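Local structure of benzoylformate Decarboxylase (4K9Q) at the interface of chains A and B and the interface of chains A and C. The protein decarboxylates benzoylformate with the help of thiamine diphosphate and a magnesium ion, as a member of the thiamine diphosphate-dependent enzyme family. Coordinates in Å, arbitrary orientation; residue numbers count along the deposited sequence, not the author numbering. Chains: chain A/B/C, Benzoylformate Decarboxylase.

Contact 1: the interface of chains A and B. Residues chain A 233, 277-278, 397-398; chain B 99, 109-110.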
# COMPACT_ATOMS: atom_id res chain seq x y z
N PHE A 233 21.82 -15.12 -15.61
CA PHE A 233 21.92 -14.41 -14.34
C PHE A 233 21.67 -15.31 -13.12
O PHE A 233 20.98 -14.93 -12.18
CB PHE A 233 21.01 -13.19 -14.34
CG PHE A 233 21.57 -12.05 -15.12
CD1 PHE A 233 22.52 -11.22 -14.55
CD2 PHE A 233 21.20 -11.83 -16.44
CE1 PHE A 233 23.07 -10.17 -15.27
CE2 PHE A 233 21.75 -10.78 -17.16
CZ PHE A 233 22.69 -9.96 -16.57
N TYR A 277 15.51 -12.58 -18.09
CA TYR A 277 16.03 -11.80 -19.21
C TYR A 277 16.51 -10.43 -18.75
O TYR A 277 16.14 -9.96 -17.67
CB TYR A 277 14.94 -11.60 -20.25
CG TYR A 277 14.40 -12.85 -20.90
CD1 TYR A 277 15.22 -13.69 -21.64
CD2 TYR A 277 13.03 -13.15 -20.83
CE1 TYR A 277 14.69 -14.82 -22.26
CE2 TYR A 277 12.51 -14.27 -21.46
CZ TYR A 277 13.34 -15.10 -22.17
OH TYR A 277 12.82 -16.21 -22.81
N TYR A 278 17.31 -9.77 -19.58
CA TYR A 278 17.77 -8.43 -19.24
C TYR A 278 17.65 -7.48 -20.44
O TYR A 278 16.72 -6.66 -20.48
CB TYR A 278 19.19 -8.47 -18.66
CG TYR A 278 19.74 -7.12 -18.23
CD1 TYR A 278 18.89 -6.05 -17.97
CD2 TYR A 278 21.10 -6.93 -18.10
CE1 TYR A 278 19.39 -4.82 -17.58
CE2 TYR A 278 21.62 -5.70 -17.71
CZ TYR A 278 20.75 -4.65 -17.45
OH TYR A 278 21.26 -3.42 -17.07
N SER A 397 19.67 -9.73 -8.27
CA SER A 397 18.84 -8.57 -8.59
C SER A 397 19.45 -7.57 -9.58
O SER A 397 18.73 -6.74 -10.15
CB SER A 397 18.58 -7.80 -7.30
OG SER A 397 19.79 -7.20 -6.87
N GLY A 398 20.77 -7.62 -9.75
CA GLY A 398 21.47 -6.62 -10.53
C GLY A 398 21.69 -5.27 -9.84
O GLY A 398 22.22 -4.34 -10.45
N GLN B 99 11.74 -1.49 -16.79
CA GLN B 99 11.95 -2.44 -17.89
C GLN B 99 10.98 -2.15 -19.03
O GLN B 99 9.93 -1.55 -18.83
CB GLN B 99 11.82 -3.89 -17.40
CG GLN B 99 13.17 -4.56 -17.11
CD GLN B 99 13.95 -4.92 -18.38
OE1 GLN B 99 13.66 -4.40 -19.47
NE2 GLN B 99 14.93 -5.79 -18.24
N LEU B 109 14.90 -9.34 -15.26
CA LEU B 109 15.85 -8.67 -14.39
C LEU B 109 15.63 -7.17 -14.38
O LEU B 109 15.35 -6.57 -15.42
CB LEU B 109 17.28 -8.97 -14.84
CG LEU B 109 18.37 -8.54 -13.87
CD1 LEU B 109 18.40 -9.46 -12.67
CD2 LEU B 109 19.72 -8.50 -14.58
N LEU B 110 15.72 -6.58 -13.19
CA LEU B 110 15.69 -5.12 -13.03
C LEU B 110 14.33 -4.50 -13.35
O LEU B 110 14.22 -3.30 -13.64
CB LEU B 110 16.86 -4.45 -13.76
CG LEU B 110 18.20 -4.71 -13.05
CD1 LEU B 110 19.39 -4.60 -13.99
CD2 LEU B 110 18.38 -3.80 -11.84
O HOH W 1 16.01 -7.28 -10.35
O HOH W 2 15.88 -4.26 -21.24
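The carbonyl oxygen of A:Tyr278 is gripped from chain B by the amide of B:Gln99 and by a water. B:Gln99 NE2 donates to A:Tyr278 O over 3.0 Å, almost straight and in the plane of both the carbonyl and the amide, so that a lone pair is used. The second N-H of NE2 goes to B:Leu109 O at 3.0 Å, again within the amide plane. Water 2 links A:Tyr278 O to B:Gln99 OE1, and together these contacts fix the rotation of the amide. One residue back, B:Leu109 N donates to A:Tyr277 O at 2.8 Å, nearly along the C=O axis. This pairing shows how backbone bonds can position an apolar plug. With CG of B:Leu109 anti to its backbone nitrogen (chi1 -170°), CD2 lies over the centre of the A:Phe233 ring, 3.7 Å from its centroid. The same methyl covers the rim of one face of A:Tyr278. B:Leu110 CD1 touches A:Tyr278 CE1 at 3.6 Å, while its CD2 turns to A:Ser397. Water 1 completes the seam between B:Leu110 N and A:Ser397 O. In the fold, the loops of chain B that follow strand 93-98 and the short helix 104-106, in its N-terminal cofactor-binding region, wedge between central-domain loops of chain A and the cofactor-binding loop around A:Gly398, which precedes helix 403-417.

Contact 2: the interface of chains A and B. Residues chain A 433, 482-483, 486-487; chain B 486, 490-491.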
# COMPACT_ATOMS: atom_id res chain seq x y z
N GLN A 433 32.02 1.76 -5.69
CA GLN A 433 31.62 3.00 -5.01
C GLN A 433 30.31 2.93 -4.23
O GLN A 433 30.14 3.65 -3.26
CB GLN A 433 31.51 4.15 -6.01
CG GLN A 433 32.71 4.31 -6.93
CD GLN A 433 33.99 4.49 -6.15
OE1 GLN A 433 34.04 5.27 -5.19
NE2 GLN A 433 35.03 3.75 -6.53
N LEU A 482 39.16 8.89 -9.73
CA LEU A 482 38.96 8.12 -8.50
C LEU A 482 40.27 7.50 -8.07
O LEU A 482 40.95 6.85 -8.88
CB LEU A 482 37.93 7.02 -8.68
CG LEU A 482 36.52 7.46 -9.00
CD1 LEU A 482 35.68 6.27 -9.41
CD2 LEU A 482 35.91 8.18 -7.79
N ASP A 483 40.65 7.70 -6.81
CA ASP A 483 41.84 7.05 -6.26
C ASP A 483 41.36 5.93 -5.37
O ASP A 483 41.04 6.13 -4.19
CB ASP A 483 42.71 8.04 -5.47
CG ASP A 483 44.03 7.41 -4.99
OD1 ASP A 483 44.13 6.17 -4.93
OD2 ASP A 483 44.97 8.17 -4.67
N ALA A 486 43.40 4.97 -2.26
CA ALA A 486 43.07 5.83 -1.12
C ALA A 486 41.77 5.42 -0.44
O ALA A 486 41.64 5.57 0.77
CB ALA A 486 43.01 7.30 -1.55
N GLN A 487 40.81 4.88 -1.20
CA GLN A 487 39.56 4.38 -0.61
C GLN A 487 39.82 3.20 0.33
O GLN A 487 39.25 3.15 1.42
CB GLN A 487 38.54 3.98 -1.69
CG GLN A 487 38.03 5.17 -2.48
CD GLN A 487 37.03 4.80 -3.57
OE1 GLN A 487 37.05 3.70 -4.12
NE2 GLN A 487 36.16 5.74 -3.90
N ALA B 486 42.31 10.49 3.67
CA ALA B 486 42.33 9.57 2.53
C ALA B 486 40.99 9.51 1.80
O ALA B 486 40.96 9.33 0.59
CB ALA B 486 42.78 8.18 2.97
N ALA B 490 40.54 10.21 -2.07
CA ALA B 490 39.92 9.18 -2.89
C ALA B 490 39.04 9.78 -3.99
O ALA B 490 38.96 9.25 -5.09
CB ALA B 490 39.10 8.24 -2.01
N TYR B 491 38.37 10.89 -3.68
CA TYR B 491 37.42 11.49 -4.61
C TYR B 491 37.96 12.77 -5.25
O TYR B 491 37.23 13.46 -5.97
CB TYR B 491 36.08 11.75 -3.93
CG TYR B 491 35.40 10.46 -3.56
CD1 TYR B 491 34.99 9.58 -4.55
CD2 TYR B 491 35.20 10.12 -2.24
CE1 TYR B 491 34.38 8.39 -4.24
CE2 TYR B 491 34.58 8.92 -1.91
CZ TYR B 491 34.18 8.06 -2.91
OH TYR B 491 33.57 6.87 -2.60
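B:Tyr491 points its hydroxyl at a pair of glutamines on chain A. B:Tyr491 OH donates to A:Gln433 OE1 at 3.1 Å. A:Gln487 NE2 lies over the hydroxyl rim of the ring, 3.1 Å from the same OH, where its N-H groups point poorly at the oxygen, so any hydrogen bond there would be bent. Both amide planes stand steeply to the tyrosine ring, at 84° for A:Gln433. Beside the ring, A:Leu482 CD2 packs on B:Tyr491 CD1 at 3.7 Å. A backbone bond backs these contacts, nearly straight, from A:Asp483 N to B:Ala490 O (2.9 Å). The methyl of B:Ala490 presses tightly on A:Gln487 CG, 3.3 Å away. Farther along, A:Ala486 CB meets B:Ala486 O, and the symmetry-related contact runs from B:Ala486 CB to A:Ala486 O, as expected near the two-fold axis.

Behind this first shell, bonds within chain A hold the two glutamine amides head to tail: A:Gln487 NE2 donates to A:Gln433 OE1, and A:Gln433 NE2 returns a bond to A:Gln487 OE1 (3.1 Å). A:Gln487 reaches this pairing because its chain is extended beyond CG (chi2 179°). A:Asp483 OD1, met from above the carboxylate plane by A:Ala486 N, caps the start of helix 484-490. The site thus joins the beginning of that helix to the end of its copy in chain B, helping to hold the two subunits together.

Contact 3: the interface of chains A and B. Residues chain A 23-24, 44-45, 47, 77; chain B 434, 459, 462.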
# COMPACT_ATOMS: atom_id res chain seq x y z
N ASN A 23 23.51 -0.62 12.26
CA ASN A 23 24.04 0.72 12.40
C ASN A 23 23.11 1.40 13.40
O ASN A 23 21.91 1.54 13.14
CB ASN A 23 24.05 1.44 11.05
CG ASN A 23 24.54 2.87 11.16
OD1 ASN A 23 23.75 3.81 11.24
ND2 ASN A 23 25.86 3.04 11.18
N PRO A 24 23.65 1.76 14.57
CA PRO A 24 22.78 2.14 15.69
C PRO A 24 22.21 3.56 15.61
O PRO A 24 22.75 4.41 14.91
CB PRO A 24 23.72 2.02 16.90
CG PRO A 24 25.07 2.34 16.35
CD PRO A 24 25.07 1.75 14.96
N ALA A 44 28.19 -1.76 10.76
CA ALA A 44 28.58 -1.20 9.47
C ALA A 44 28.18 0.28 9.41
O ALA A 44 27.28 0.72 10.13
CB ALA A 44 27.96 -1.99 8.32
N LEU A 45 28.88 1.03 8.57
CA LEU A 45 28.79 2.49 8.57
C LEU A 45 27.61 3.06 7.81
O LEU A 45 27.31 4.24 7.95
CB LEU A 45 30.07 3.11 7.99
CG LEU A 45 31.38 2.83 8.73
CD1 LEU A 45 32.52 3.37 7.89
CD2 LEU A 45 31.36 3.45 10.12
N GLU A 47 23.57 1.76 5.91
CA GLU A 47 22.61 0.68 6.01
C GLU A 47 22.52 -0.27 4.80
O GLU A 47 22.10 -1.41 4.95
CB GLU A 47 21.23 1.23 6.40
CG GLU A 47 21.21 1.88 7.78
CD GLU A 47 21.64 3.35 7.78
OE1 GLU A 47 22.13 3.86 6.74
OE2 GLU A 47 21.49 3.99 8.85
N ASN A 77 17.84 4.03 3.66
CA ASN A 77 19.17 3.79 3.10
C ASN A 77 19.37 2.33 2.69
O ASN A 77 20.21 2.02 1.83
CB ASN A 77 20.26 4.20 4.09
CG ASN A 77 20.48 5.70 4.14
OD1 ASN A 77 19.94 6.44 3.31
ND2 ASN A 77 21.28 6.16 5.09
N TYR B 434 28.09 8.27 5.62
CA TYR B 434 26.88 7.72 5.01
C TYR B 434 26.80 7.96 3.51
O TYR B 434 26.45 7.06 2.75
CB TYR B 434 25.60 8.24 5.70
CG TYR B 434 25.43 7.68 7.10
CD1 TYR B 434 26.12 8.24 8.18
CD2 TYR B 434 24.59 6.60 7.34
CE1 TYR B 434 25.97 7.73 9.45
CE2 TYR B 434 24.43 6.09 8.62
CZ TYR B 434 25.13 6.65 9.67
OH TYR B 434 25.01 6.17 10.95
N TYR B 459 30.34 7.90 17.50
CA TYR B 459 29.03 8.46 17.28
C TYR B 459 28.66 9.20 18.58
O TYR B 459 27.95 8.67 19.43
CB TYR B 459 28.02 7.34 17.00
CG TYR B 459 28.11 6.65 15.64
CD1 TYR B 459 28.22 7.37 14.44
CD2 TYR B 459 28.01 5.26 15.56
CE1 TYR B 459 28.26 6.71 13.21
CE2 TYR B 459 28.04 4.60 14.34
CZ TYR B 459 28.17 5.33 13.16
OH TYR B 459 28.20 4.65 11.96
N LEU B 462 25.13 9.64 20.18
CA LEU B 462 24.53 8.39 20.68
C LEU B 462 25.02 8.06 22.10
O LEU B 462 24.30 7.42 22.87
CB LEU B 462 24.78 7.22 19.74
CG LEU B 462 24.20 7.35 18.33
CD1 LEU B 462 24.40 6.06 17.54
CD2 LEU B 462 22.72 7.74 18.38
O HOH W 3 28.71 5.95 9.71
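A:Asn23 sets its amide almost perpendicular to two tyrosine rings of chain B, 84° from B:Tyr434 and 86° from B:Tyr459, and gives each hydroxyl a different end. B:Tyr434 OH, arriving from the opposite direction, donates to a lone pair of A:Asn23 OD1 in the carbonyl plane at 2.7 Å. B:Tyr459 crosses at about a right angle, and its OH accepts from A:Asn23 ND2 at 2.9 Å. With CG anti to the backbone nitrogen (chi1 177°), the amide projects toward both hydroxyls, while a bond from ND2 to A:Ala44 O (2.9 Å) fixes its rotation.

The B:Tyr434 ring has A:Leu45 O over one face, off-centre, at 3.5 Å from CE2. At its edge stands the carboxylate of A:Glu47, whose OE1 receives a bond of 3.0 Å from A:Asn77 ND2. Water 3 ties A:Leu45 O to B:Tyr459 OH, the latter at 2.6 Å. B:Leu462 CD1 rests against A:Pro24.

A:Glu47 corresponds to the glutamate that nearly all enzymes of this family use to bind the cofactor's aminopyrimidine ring, contributed by the neighbouring subunit. By bracing the segments around it against the diphosphate-binding half of chain B, the site helps shape the composite active site of the dimer.

Contact 4: the interface of chains A and C. Residues chain A 114, 116-117, 120; chain C 116-117, 120.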
# COMPACT_ATOMS: atom_id res chain seq x y z
N GLU A 114 3.88 5.33 9.04
CA GLU A 114 3.38 4.18 8.29
C GLU A 114 4.50 3.18 8.02
O GLU A 114 4.70 2.74 6.88
CB GLU A 114 2.74 4.60 6.96
CG GLU A 114 1.44 5.34 7.09
CD GLU A 114 0.44 5.00 5.97
OE1 GLU A 114 0.86 4.63 4.84
OE2 GLU A 114 -0.78 5.10 6.23
N ILE A 116 4.96 0.06 8.33
CA ILE A 116 4.76 -1.23 7.67
C ILE A 116 4.72 -1.10 6.15
O ILE A 116 4.94 -2.09 5.43
CB ILE A 116 3.50 -1.98 8.16
CG1 ILE A 116 2.23 -1.21 7.78
CG2 ILE A 116 3.59 -2.22 9.67
CD1 ILE A 116 0.92 -1.98 8.04
N ASN A 117 4.41 0.09 5.65
CA ASN A 117 4.33 0.28 4.21
C ASN A 117 5.63 0.65 3.53
O ASN A 117 5.78 0.44 2.33
CB ASN A 117 3.22 1.27 3.85
CG ASN A 117 1.85 0.67 4.05
OD1 ASN A 117 1.69 -0.54 3.96
ND2 ASN A 117 0.85 1.51 4.32
N LYS A 120 7.53 -2.34 1.67
CA LYS A 120 6.76 -2.94 0.57
C LYS A 120 7.25 -2.35 -0.77
O LYS A 120 7.51 -1.15 -0.87
CB LYS A 120 5.26 -2.65 0.75
CG LYS A 120 4.62 -3.32 1.98
CD LYS A 120 3.14 -2.96 2.06
CE LYS A 120 2.47 -3.58 3.28
NZ LYS A 120 2.15 -5.02 3.07
N ILE C 116 -5.07 -0.85 8.18
CA ILE C 116 -4.85 0.49 7.66
C ILE C 116 -4.77 0.53 6.14
O ILE C 116 -4.98 1.58 5.53
CB ILE C 116 -3.60 1.17 8.27
CG1 ILE C 116 -2.31 0.44 7.88
CG2 ILE C 116 -3.75 1.28 9.79
CD1 ILE C 116 -1.02 1.23 8.24
N ASN C 117 -4.51 -0.62 5.52
CA ASN C 117 -4.36 -0.65 4.08
C ASN C 117 -5.65 -0.98 3.33
O ASN C 117 -5.76 -0.70 2.14
CB ASN C 117 -3.23 -1.59 3.66
CG ASN C 117 -1.87 -1.00 3.97
OD1 ASN C 117 -1.71 0.22 3.94
ND2 ASN C 117 -0.89 -1.85 4.28
N LYS C 120 -7.50 2.14 1.76
CA LYS C 120 -6.75 2.88 0.76
C LYS C 120 -7.20 2.41 -0.63
O LYS C 120 -7.47 1.22 -0.82
CB LYS C 120 -5.24 2.66 0.93
CG LYS C 120 -4.68 3.12 2.27
CD LYS C 120 -3.18 2.83 2.37
CE LYS C 120 -2.58 3.31 3.69
NZ LYS C 120 -2.13 4.73 3.62
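Around A:Asn117 and C:Asn117 the backbone forms matching 3-10 turns (115-117), and A:Glu114, just ahead of its turn, adopts a left-handed helical conformation with phi 47°. The two asparagines face each other across the two-fold axis with their amides nearly coplanar, 27° apart. A:Asn117 ND2 donates to C:Asn117 OD1 at 2.9 Å, and C:Asn117 ND2 to A:Asn117 OD1 at 2.9 Å, each on a lone pair in the carbonyl plane. Such a closed amide pair holds both groups flat and illustrates how a symmetric interface can match donor to acceptor within one residue type.

Alongside, A:Ile116 and C:Ile116 reach toward each other tip to tip, with CD1 to CD1 at 3.8 Å. In A:Ile116, CG1 sits between the backbone nitrogen and the carbonyl carbon (chi1 66°), and the otherwise extended branch carries CD1 to its counterpart.

A salt bridge flanks the pair, and its carboxylate, shared with A:Asn117, probably helps to orient that amide. C:Lys120 comes from the opposite direction and places NZ 3.0 Å from A:Glu114 OE2, on the syn lone pair. The other carboxylate oxygen, A:Glu114 OE1, accepts a hydrogen bond of 3.2 Å from A:Asn117 ND2, which comes from above the carboxylate plane.

Contacts 1, 2 and 3 sample the A-B interface, with centres of C-alpha atoms about 29 Å apart for contacts 1 and 2 and for contacts 1 and 3, and 20 Å for contacts 2 and 3. Helix 429-434 serves both of the latter, from chain A in contact 2 and chain B in contact 3. Contact 4, on the A-C side, lies about 40 Å from contact 2 and 27 Å from contact 1; residues 109-110 and 114-120 of one stretch thus serve different partners. Contacts 1 to 3 support the dimer that forms the family's active sites; contact 4 may join dimers into the deposited tetramer.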